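Local atomic coordinates of catechol O-methyltransferase (Niastella koreensis, PDB entry 7CVW), a protein that catalyses magnesium-dependent transfer of a methyl group from S-adenosyl-L-methionine to catechol-like substrates, giving both meta- and para-methylated products from protocatechuic acid. Residues Asn29-Ala34 with Gly65-Tyr70; Lys93-Ala98 with Val111-Gly116; Ser71-Ala76 with Asp103-Thr108. All blocks are in the same frame, centred on the assembly; numbering follows the deposited sequence.

Contact 1 (Asn29-Ala34 with Gly65-Tyr70); sequences NSLAEA and GTLAGY. With SAH (S-adenosyl-L-homocysteine), chain E.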
# COMPACT_ATOMS: atom_id res chain seq x y z
N ASN A 29 -17.15 18.01 7.00
CA ASN A 29 -18.31 18.94 7.04
C ASN A 29 -17.85 20.37 6.73
O ASN A 29 -18.62 21.13 6.09
CB ASN A 29 -19.03 18.85 8.39
CG ASN A 29 -19.82 17.56 8.51
OD1 ASN A 29 -20.16 16.95 7.49
ND2 ASN A 29 -20.07 17.12 9.73
N SER A 30 -16.61 20.71 7.08
CA SER A 30 -16.11 22.10 6.91
C SER A 30 -16.05 22.44 5.42
O SER A 30 -16.08 23.63 5.08
CB SER A 30 -14.79 22.32 7.62
OG SER A 30 -13.73 21.67 6.93
N LEU A 31 -15.90 21.45 4.54
CA LEU A 31 -15.69 21.71 3.10
C LEU A 31 -16.89 22.43 2.51
O LEU A 31 -16.72 23.45 1.86
CB LEU A 31 -15.45 20.39 2.36
CG LEU A 31 -14.13 19.72 2.70
CD1 LEU A 31 -14.12 18.31 2.14
CD2 LEU A 31 -12.93 20.51 2.18
N ALA A 32 -18.10 21.90 2.65
CA ALA A 32 -19.25 22.54 1.99
C ALA A 32 -19.48 23.92 2.62
O ALA A 32 -19.71 24.88 1.87
CB ALA A 32 -20.47 21.67 2.04
N GLU A 33 -19.39 24.04 3.94
CA GLU A 33 -19.59 25.32 4.68
C GLU A 33 -18.62 26.39 4.14
O GLU A 33 -18.99 27.59 4.07
CB GLU A 33 -19.43 25.01 6.17
CG GLU A 33 -19.34 26.21 7.08
CD GLU A 33 -18.86 25.91 8.50
OE1 GLU A 33 -18.19 24.88 8.72
OE2 GLU A 33 -19.15 26.75 9.39
N ALA A 34 -17.39 26.00 3.83
CA ALA A 34 -16.31 26.93 3.42
C ALA A 34 -16.29 27.13 1.90
O ALA A 34 -15.46 27.93 1.46
CB ALA A 34 -14.99 26.41 3.90
N GLY A 65 -0.43 20.25 -0.09
CA GLY A 65 -1.86 20.30 -0.37
C GLY A 65 -2.66 19.88 0.85
O GLY A 65 -2.90 18.68 1.05
N THR A 66 -3.09 20.84 1.65
CA THR A 66 -3.78 20.57 2.93
C THR A 66 -5.30 20.43 2.74
O THR A 66 -5.91 19.54 3.38
CB THR A 66 -3.47 21.70 3.91
OG1 THR A 66 -2.09 22.05 3.82
CG2 THR A 66 -3.86 21.33 5.32
N LEU A 67 -5.87 21.30 1.92
CA LEU A 67 -7.34 21.42 1.82
C LEU A 67 -7.90 21.72 3.22
O LEU A 67 -7.54 22.73 3.74
CB LEU A 67 -7.97 20.20 1.15
CG LEU A 67 -9.44 20.37 0.74
CD1 LEU A 67 -9.58 21.38 -0.37
CD2 LEU A 67 -9.97 19.03 0.28
N ALA A 68 -8.74 20.85 3.78
CA ALA A 68 -9.33 21.07 5.12
C ALA A 68 -8.55 20.27 6.18
O ALA A 68 -8.99 20.22 7.33
CB ALA A 68 -10.79 20.70 5.07
N GLY A 69 -7.45 19.63 5.82
CA GLY A 69 -6.61 18.90 6.78
C GLY A 69 -7.08 17.48 7.03
O GLY A 69 -6.64 16.90 8.03
N TYR A 70 -7.94 16.91 6.18
CA TYR A 70 -8.50 15.54 6.37
C TYR A 70 -7.34 14.53 6.31
O TYR A 70 -7.13 13.74 7.24
CB TYR A 70 -9.62 15.28 5.38
CG TYR A 70 -10.31 13.97 5.63
CD1 TYR A 70 -9.82 12.83 5.03
CD2 TYR A 70 -11.40 13.87 6.47
CE1 TYR A 70 -10.39 11.58 5.26
CE2 TYR A 70 -11.98 12.63 6.71
CZ TYR A 70 -11.48 11.50 6.11
OH TYR A 70 -12.00 10.28 6.38
N SAH E . -4.50 16.22 0.82
CA SAH E . -5.85 16.80 0.98
CB SAH E . -6.39 17.28 -0.38
CG SAH E . -5.55 18.31 -1.05
SD SAH E . -6.61 19.01 -2.39
C SAH E . -6.74 15.71 1.58
O SAH E . -7.42 15.99 2.50
OXT SAH E . -6.68 14.66 1.04
C5' SAH E . -5.39 20.07 -3.23
C4' SAH E . -5.00 21.25 -2.39
O4' SAH E . -3.82 21.81 -3.00
C3' SAH E . -6.02 22.41 -2.32
O3' SAH E . -6.31 22.79 -0.99
C2' SAH E . -5.33 23.55 -3.08
O2' SAH E . -5.67 24.83 -2.61
C1' SAH E . -3.88 23.20 -2.84
N9 SAH E . -2.95 23.81 -3.76
C8 SAH E . -3.17 24.19 -5.05
N7 SAH E . -2.13 24.75 -5.60
C5 SAH E . -1.16 24.74 -4.62
C6 SAH E . 0.18 25.18 -4.58
N6 SAH E . 0.78 25.77 -5.59
N1 SAH E . 0.85 25.01 -3.44
C2 SAH E . 0.24 24.43 -2.42
N3 SAH E . -1.01 23.99 -2.33
C4 SAH E . -1.66 24.15 -3.48
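L31, on the helical turn 29-34, faces A68 with their CA atoms 6.7 Å apart, A68 sitting in the loop 65-70 at the third position of a type II' beta turn that the bond from G69 N to T66 O (2.9 Å) closes. The contact is mainly apolar, with one methyl of L31 at its centre. In L31, chi1 of -68° sets CG anti to the carbonyl carbon, and chi2 of 169° then carries CD2 to the turn, against A68 CB at 3.6 Å. The two leucine side chains cross at about a right angle, with L31 CD2 3.8 Å from L67 CG. A68 suits its place because its small methyl touches both L31 CD2 and S30 OG and lets the helix come close. That S30 OG lies 3.6 Å from A68 CB, while its polar needs are met by A27 O and N101 ND2; N101 also binds A68 O. On its other flank L67 lines the pocket of the bound product S-adenosyl-L-homocysteine (SAH), its CD1 being 3.6 Å from SAH O3'. At G65, phi of 97° and the nearby ribose both favour glycine, and its carbonyl O accepts a hydrogen bond from SAH N at 2.9 Å. G69, with positive phi, is the N-cap of helix 70-76. This glycine-rich loop after strand 60-64 is the cofactor-binding loop characteristic of class I SAM-dependent methyltransferases, here backed by helix 22-34.

Contact 2 (Lys93-Ala98 with Val111-Gly116); sequences KHAAVA and VQIRTG. With SAH (S-adenosyl-L-homocysteine), chain E.
Beside A95, which packs against I113 and T115, the H94 imidazole meets SAH with its edge: SAH C3' lies in the ring plane at that edge, and K93 CE also lies in the ring plane, at its edge. ND1 of H94 sends its N-H to SAH O3' at 2.9 Å, a fairly straight bond (162°), so a histidine here grips one ribose hydroxyl while its ring rests against L67 and M36. The other flat group, the R114 guanidinium, has Q112 OE1 in plane at its edge; the bond from R114 NE to that oxygen is long and weak at 3.4 Å, and the stronger partner is E128, reached by NH2 in a salt bridge. R114 points away from the helix, and Q112, two residues along the strand, shares its face.

Helix 92-104 packs on strand 111-115 as the crossover of a beta-alpha-beta unit begun by strand 84-89, the usual building block of a Rossmann-like sheet, of which 111-115 is an edge strand within the chain. The short axes run nearly antiparallel, at 167°, and come within 8.8 Å. Such closeness suits alanines on the helix. A95 CB presses on T115 OG1 at 3.3 Å and on I113 CG2 at 3.9 Å, touching two beta-branched residues, a type well suited to strands. I113 uses both arms: chi1 of -57° sets CG1 beside the backbone N, and an extended chi2 carries CD1 on to A98 CB at 3.9 Å and to A95 O at 3.8 Å, while CG2 stays with A95. T115, nearer solvent, brings its hydroxyl and its methyl up to the same alanine, with T115 CG2 4.1 Å from A95 CB.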
# COMPACT_ATOMS: atom_id res chain seq x y z
N LYS A 93 -7.71 30.78 2.65
CA LYS A 93 -9.02 30.36 3.18
C LYS A 93 -8.95 28.87 3.56
O LYS A 93 -9.37 28.47 4.67
CB LYS A 93 -10.13 30.60 2.16
CG LYS A 93 -11.51 30.19 2.61
CD LYS A 93 -12.53 30.17 1.51
CE LYS A 93 -12.45 28.94 0.63
NZ LYS A 93 -13.57 28.92 -0.33
N HIS A 94 -8.43 28.04 2.65
CA HIS A 94 -8.23 26.60 2.94
C HIS A 94 -7.34 26.44 4.17
O HIS A 94 -7.69 25.67 5.06
CB HIS A 94 -7.58 25.90 1.75
CG HIS A 94 -8.46 25.83 0.56
ND1 HIS A 94 -8.21 24.94 -0.47
CD2 HIS A 94 -9.57 26.51 0.21
CE1 HIS A 94 -9.14 25.08 -1.39
NE2 HIS A 94 -10.00 26.05 -1.00
N ALA A 95 -6.26 27.20 4.25
CA ALA A 95 -5.30 27.06 5.36
C ALA A 95 -6.00 27.42 6.67
O ALA A 95 -5.72 26.77 7.69
CB ALA A 95 -4.09 27.93 5.09
N ALA A 96 -6.85 28.45 6.67
CA ALA A 96 -7.57 28.89 7.90
C ALA A 96 -8.55 27.79 8.34
O ALA A 96 -8.69 27.53 9.56
CB ALA A 96 -8.29 30.19 7.69
N VAL A 97 -9.24 27.18 7.37
CA VAL A 97 -10.20 26.08 7.65
C VAL A 97 -9.44 24.88 8.19
O VAL A 97 -9.87 24.33 9.24
CB VAL A 97 -11.02 25.73 6.41
CG1 VAL A 97 -11.83 24.46 6.63
CG2 VAL A 97 -11.91 26.91 6.06
N ALA A 98 -8.33 24.50 7.54
CA ALA A 98 -7.51 23.38 8.03
C ALA A 98 -7.04 23.69 9.46
O ALA A 98 -6.98 22.77 10.30
CB ALA A 98 -6.37 23.14 7.09
N VAL A 111 1.36 20.00 14.17
CA VAL A 111 1.12 20.26 12.73
C VAL A 111 1.42 21.72 12.49
O VAL A 111 0.82 22.55 13.16
CB VAL A 111 -0.29 19.86 12.30
CG1 VAL A 111 -0.57 20.27 10.85
CG2 VAL A 111 -0.51 18.37 12.51
N GLN A 112 2.25 22.01 11.49
CA GLN A 112 2.52 23.38 11.04
C GLN A 112 1.95 23.54 9.64
O GLN A 112 2.39 22.82 8.72
CB GLN A 112 4.01 23.69 11.05
CG GLN A 112 4.26 25.13 10.62
CD GLN A 112 5.72 25.47 10.57
OE1 GLN A 112 6.52 24.81 9.91
NE2 GLN A 112 6.07 26.55 11.26
N ILE A 113 1.00 24.45 9.48
CA ILE A 113 0.44 24.79 8.15
C ILE A 113 1.21 25.99 7.63
O ILE A 113 1.24 27.00 8.32
CB ILE A 113 -1.06 25.10 8.20
CG1 ILE A 113 -1.83 23.92 8.79
CG2 ILE A 113 -1.56 25.47 6.81
CD1 ILE A 113 -3.25 24.25 9.18
N ARG A 114 1.80 25.87 6.44
CA ARG A 114 2.53 27.00 5.82
C ARG A 114 1.71 27.46 4.63
O ARG A 114 1.42 26.62 3.73
CB ARG A 114 3.92 26.56 5.40
CG ARG A 114 4.85 26.29 6.56
CD ARG A 114 6.14 26.89 6.12
NE ARG A 114 7.15 26.32 6.91
CZ ARG A 114 8.43 26.50 6.71
NH1 ARG A 114 8.91 27.26 5.73
NH2 ARG A 114 9.24 25.89 7.54
N THR A 115 1.29 28.73 4.62
CA THR A 115 0.34 29.27 3.63
C THR A 115 1.12 29.92 2.48
O THR A 115 1.54 31.06 2.60
CB THR A 115 -0.65 30.26 4.26
OG1 THR A 115 -1.25 29.61 5.40
CG2 THR A 115 -1.68 30.72 3.26
N GLY A 116 1.24 29.23 1.37
CA GLY A 116 1.86 29.76 0.16
C GLY A 116 2.03 28.68 -0.87
O GLY A 116 1.59 27.55 -0.60
N SAH E . -4.50 16.22 0.82
CA SAH E . -5.85 16.80 0.98
CB SAH E . -6.39 17.28 -0.38
CG SAH E . -5.55 18.31 -1.05
SD SAH E . -6.61 19.01 -2.39
C SAH E . -6.74 15.71 1.58
O SAH E . -7.42 15.99 2.50
OXT SAH E . -6.68 14.66 1.04
C5' SAH E . -5.39 20.07 -3.23
C4' SAH E . -5.00 21.25 -2.39
O4' SAH E . -3.82 21.81 -3.00
C3' SAH E . -6.02 22.41 -2.32
O3' SAH E . -6.31 22.79 -0.99
C2' SAH E . -5.33 23.55 -3.08
O2' SAH E . -5.67 24.83 -2.61
C1' SAH E . -3.88 23.20 -2.84
N9 SAH E . -2.95 23.81 -3.76
C8 SAH E . -3.17 24.19 -5.05
N7 SAH E . -2.13 24.75 -5.60
C5 SAH E . -1.16 24.74 -4.62
C6 SAH E . 0.18 25.18 -4.58
N6 SAH E . 0.78 25.77 -5.59
N1 SAH E . 0.85 25.01 -3.44
C2 SAH E . 0.24 24.43 -2.42
N3 SAH E . -1.01 23.99 -2.33
C4 SAH E . -1.66 24.15 -3.48

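Contact 3 (Ser71-Ala76 with Asp103-Thr108); sequences STIWMA and DRAGLT. With SAH (S-adenosyl-L-homocysteine), chain E.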
# COMPACT_ATOMS: atom_id res chain seq x y z
N SER A 71 -6.57 14.54 5.22
CA SER A 71 -5.40 13.63 5.07
C SER A 71 -4.41 13.93 6.19
O SER A 71 -3.80 12.99 6.72
CB SER A 71 -4.74 13.72 3.73
OG SER A 71 -4.36 15.04 3.43
N THR A 72 -4.25 15.22 6.53
CA THR A 72 -3.31 15.71 7.56
C THR A 72 -3.61 15.04 8.91
O THR A 72 -2.68 14.57 9.60
CB THR A 72 -3.41 17.23 7.65
OG1 THR A 72 -3.57 17.75 6.32
CG2 THR A 72 -2.20 17.78 8.37
N ILE A 73 -4.87 15.01 9.29
CA ILE A 73 -5.26 14.42 10.60
C ILE A 73 -4.92 12.92 10.62
O ILE A 73 -4.39 12.44 11.62
CB ILE A 73 -6.75 14.67 10.87
CG1 ILE A 73 -6.98 16.16 11.13
CG2 ILE A 73 -7.26 13.81 12.02
CD1 ILE A 73 -8.41 16.62 11.02
N TRP A 74 -5.30 12.17 9.59
CA TRP A 74 -4.98 10.72 9.49
C TRP A 74 -3.47 10.52 9.67
O TRP A 74 -3.05 9.69 10.51
CB TRP A 74 -5.45 10.18 8.15
CG TRP A 74 -6.89 9.78 8.09
CD1 TRP A 74 -7.90 10.38 7.39
CD2 TRP A 74 -7.47 8.63 8.72
NE1 TRP A 74 -9.05 9.68 7.53
CE2 TRP A 74 -8.82 8.59 8.35
CE3 TRP A 74 -6.96 7.62 9.54
CZ2 TRP A 74 -9.69 7.59 8.80
CZ3 TRP A 74 -7.82 6.64 10.00
CH2 TRP A 74 -9.16 6.61 9.60
N MET A 75 -2.63 11.23 8.94
CA MET A 75 -1.16 11.00 9.04
C MET A 75 -0.61 11.51 10.37
O MET A 75 0.22 10.82 10.95
CB MET A 75 -0.40 11.64 7.88
CG MET A 75 -0.74 10.97 6.57
SD MET A 75 0.26 11.62 5.20
CE MET A 75 -0.46 13.24 5.01
N ALA A 76 -1.03 12.68 10.86
CA ALA A 76 -0.44 13.26 12.10
C ALA A 76 -0.74 12.36 13.30
O ALA A 76 0.08 12.29 14.24
CB ALA A 76 -0.98 14.64 12.32
N ASP A 103 -6.92 22.15 15.08
CA ASP A 103 -7.10 22.60 16.48
C ASP A 103 -8.16 21.70 17.13
O ASP A 103 -7.94 21.24 18.27
CB ASP A 103 -7.47 24.08 16.53
CG ASP A 103 -6.38 25.06 16.10
OD1 ASP A 103 -5.23 24.65 15.93
OD2 ASP A 103 -6.72 26.25 15.93
N ARG A 104 -9.27 21.44 16.42
CA ARG A 104 -10.37 20.60 16.94
C ARG A 104 -9.81 19.20 17.23
O ARG A 104 -10.23 18.59 18.23
CB ARG A 104 -11.52 20.50 15.93
CG ARG A 104 -12.74 19.77 16.47
CD ARG A 104 -13.83 19.61 15.44
NE ARG A 104 -14.38 20.90 15.09
CZ ARG A 104 -14.12 21.59 13.98
NH1 ARG A 104 -13.34 21.11 13.02
NH2 ARG A 104 -14.67 22.78 13.79
N ALA A 105 -8.91 18.70 16.38
CA ALA A 105 -8.32 17.35 16.52
C ALA A 105 -7.25 17.34 17.63
O ALA A 105 -6.68 16.26 17.90
CB ALA A 105 -7.76 16.88 15.21
N GLY A 106 -6.93 18.48 18.25
CA GLY A 106 -5.89 18.55 19.29
C GLY A 106 -4.49 18.43 18.73
O GLY A 106 -3.60 18.00 19.47
N LEU A 107 -4.28 18.76 17.46
CA LEU A 107 -2.97 18.50 16.78
C LEU A 107 -2.20 19.80 16.57
O LEU A 107 -1.20 19.80 15.85
CB LEU A 107 -3.24 17.79 15.45
CG LEU A 107 -3.69 16.34 15.58
CD1 LEU A 107 -4.18 15.83 14.22
CD2 LEU A 107 -2.57 15.49 16.12
N THR A 108 -2.62 20.90 17.20
CA THR A 108 -2.02 22.24 17.01
C THR A 108 -0.50 22.18 17.23
O THR A 108 0.23 22.82 16.47
CB THR A 108 -2.66 23.27 17.94
OG1 THR A 108 -4.08 23.17 17.81
CG2 THR A 108 -2.19 24.67 17.64
N SAH E . -4.50 16.22 0.82
CA SAH E . -5.85 16.80 0.98
CB SAH E . -6.39 17.28 -0.38
CG SAH E . -5.55 18.31 -1.05
SD SAH E . -6.61 19.01 -2.39
C SAH E . -6.74 15.71 1.58
O SAH E . -7.42 15.99 2.50
OXT SAH E . -6.68 14.66 1.04
C5' SAH E . -5.39 20.07 -3.23
C4' SAH E . -5.00 21.25 -2.39
O4' SAH E . -3.82 21.81 -3.00
C3' SAH E . -6.02 22.41 -2.32
O3' SAH E . -6.31 22.79 -0.99
C2' SAH E . -5.33 23.55 -3.08
O2' SAH E . -5.67 24.83 -2.61
C1' SAH E . -3.88 23.20 -2.84
N9 SAH E . -2.95 23.81 -3.76
C8 SAH E . -3.17 24.19 -5.05
N7 SAH E . -2.13 24.75 -5.60
C5 SAH E . -1.16 24.74 -4.62
C6 SAH E . 0.18 25.18 -4.58
N6 SAH E . 0.78 25.77 -5.59
N1 SAH E . 0.85 25.01 -3.44
C2 SAH E . 0.24 24.43 -2.42
N3 SAH E . -1.01 23.99 -2.33
C4 SAH E . -1.66 24.15 -3.48
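CG of L107 and CG1 of I73 both lie anti to the carbonyl carbon (chi1 -71° and -69°), and an extended chi2 in L107 then carries its CD1 onto helix 70-76. There CD1 of L107 settles 3.9 Å from A76 CB and 4.0 Å from I73 CA, entering between residues about one helical turn apart. The isoleucine and leucine side chains meet at a slant, and I73 CG1 also reaches A105 CB at 4.2 Å. A76 is small enough to admit the leucine tip.

The loop that delivers L107 begins at the C-terminal end of helix 92-104, which finishes in a Schellman motif: G106, with positive phi, turns the chain, and its N bonds back to D103 O at 2.9 Å. Glycine readily takes this backbone shape. T108 OG1 then donates to D103 OD1 at 2.7 Å, coming from above the carboxylate, 41° out of its plane, and so ties the outgoing loop to the last turn. At the N-terminal end of helix 70-76, S71 faces SAH: its OG takes a hydrogen bond from SAH N at 2.9 Å, with E63 as a second partner, and its backbone N binds the SAH carboxylate O at 3.2 Å.

Overall arrangement
The three contacts all border the SAH pocket of a Rossmann-like fold, with centres about 10 Å apart for contacts 1 and 2 and about 12 Å for the other two pairs. Contacts 1 and 3 share the SAH amine, through G65 O and S71 OG; contact 3 also binds the carboxylate and contact 2 the ribose. K93 NZ is probably hydrogen-bonded to A34 O at 2.8 Å, joining contacts 1 and 2, where T66 CG2 also lies 3.6 Å from A98 CB. The same T66 CG2 is 3.7 Å from T72 OG1 in contact 3. Helix 92-104 serves contacts 2 and 3, and V111 CG2 meets A76 CB at 3.8 Å. The L67 side chain lies about 8 Å from the magnesium ion.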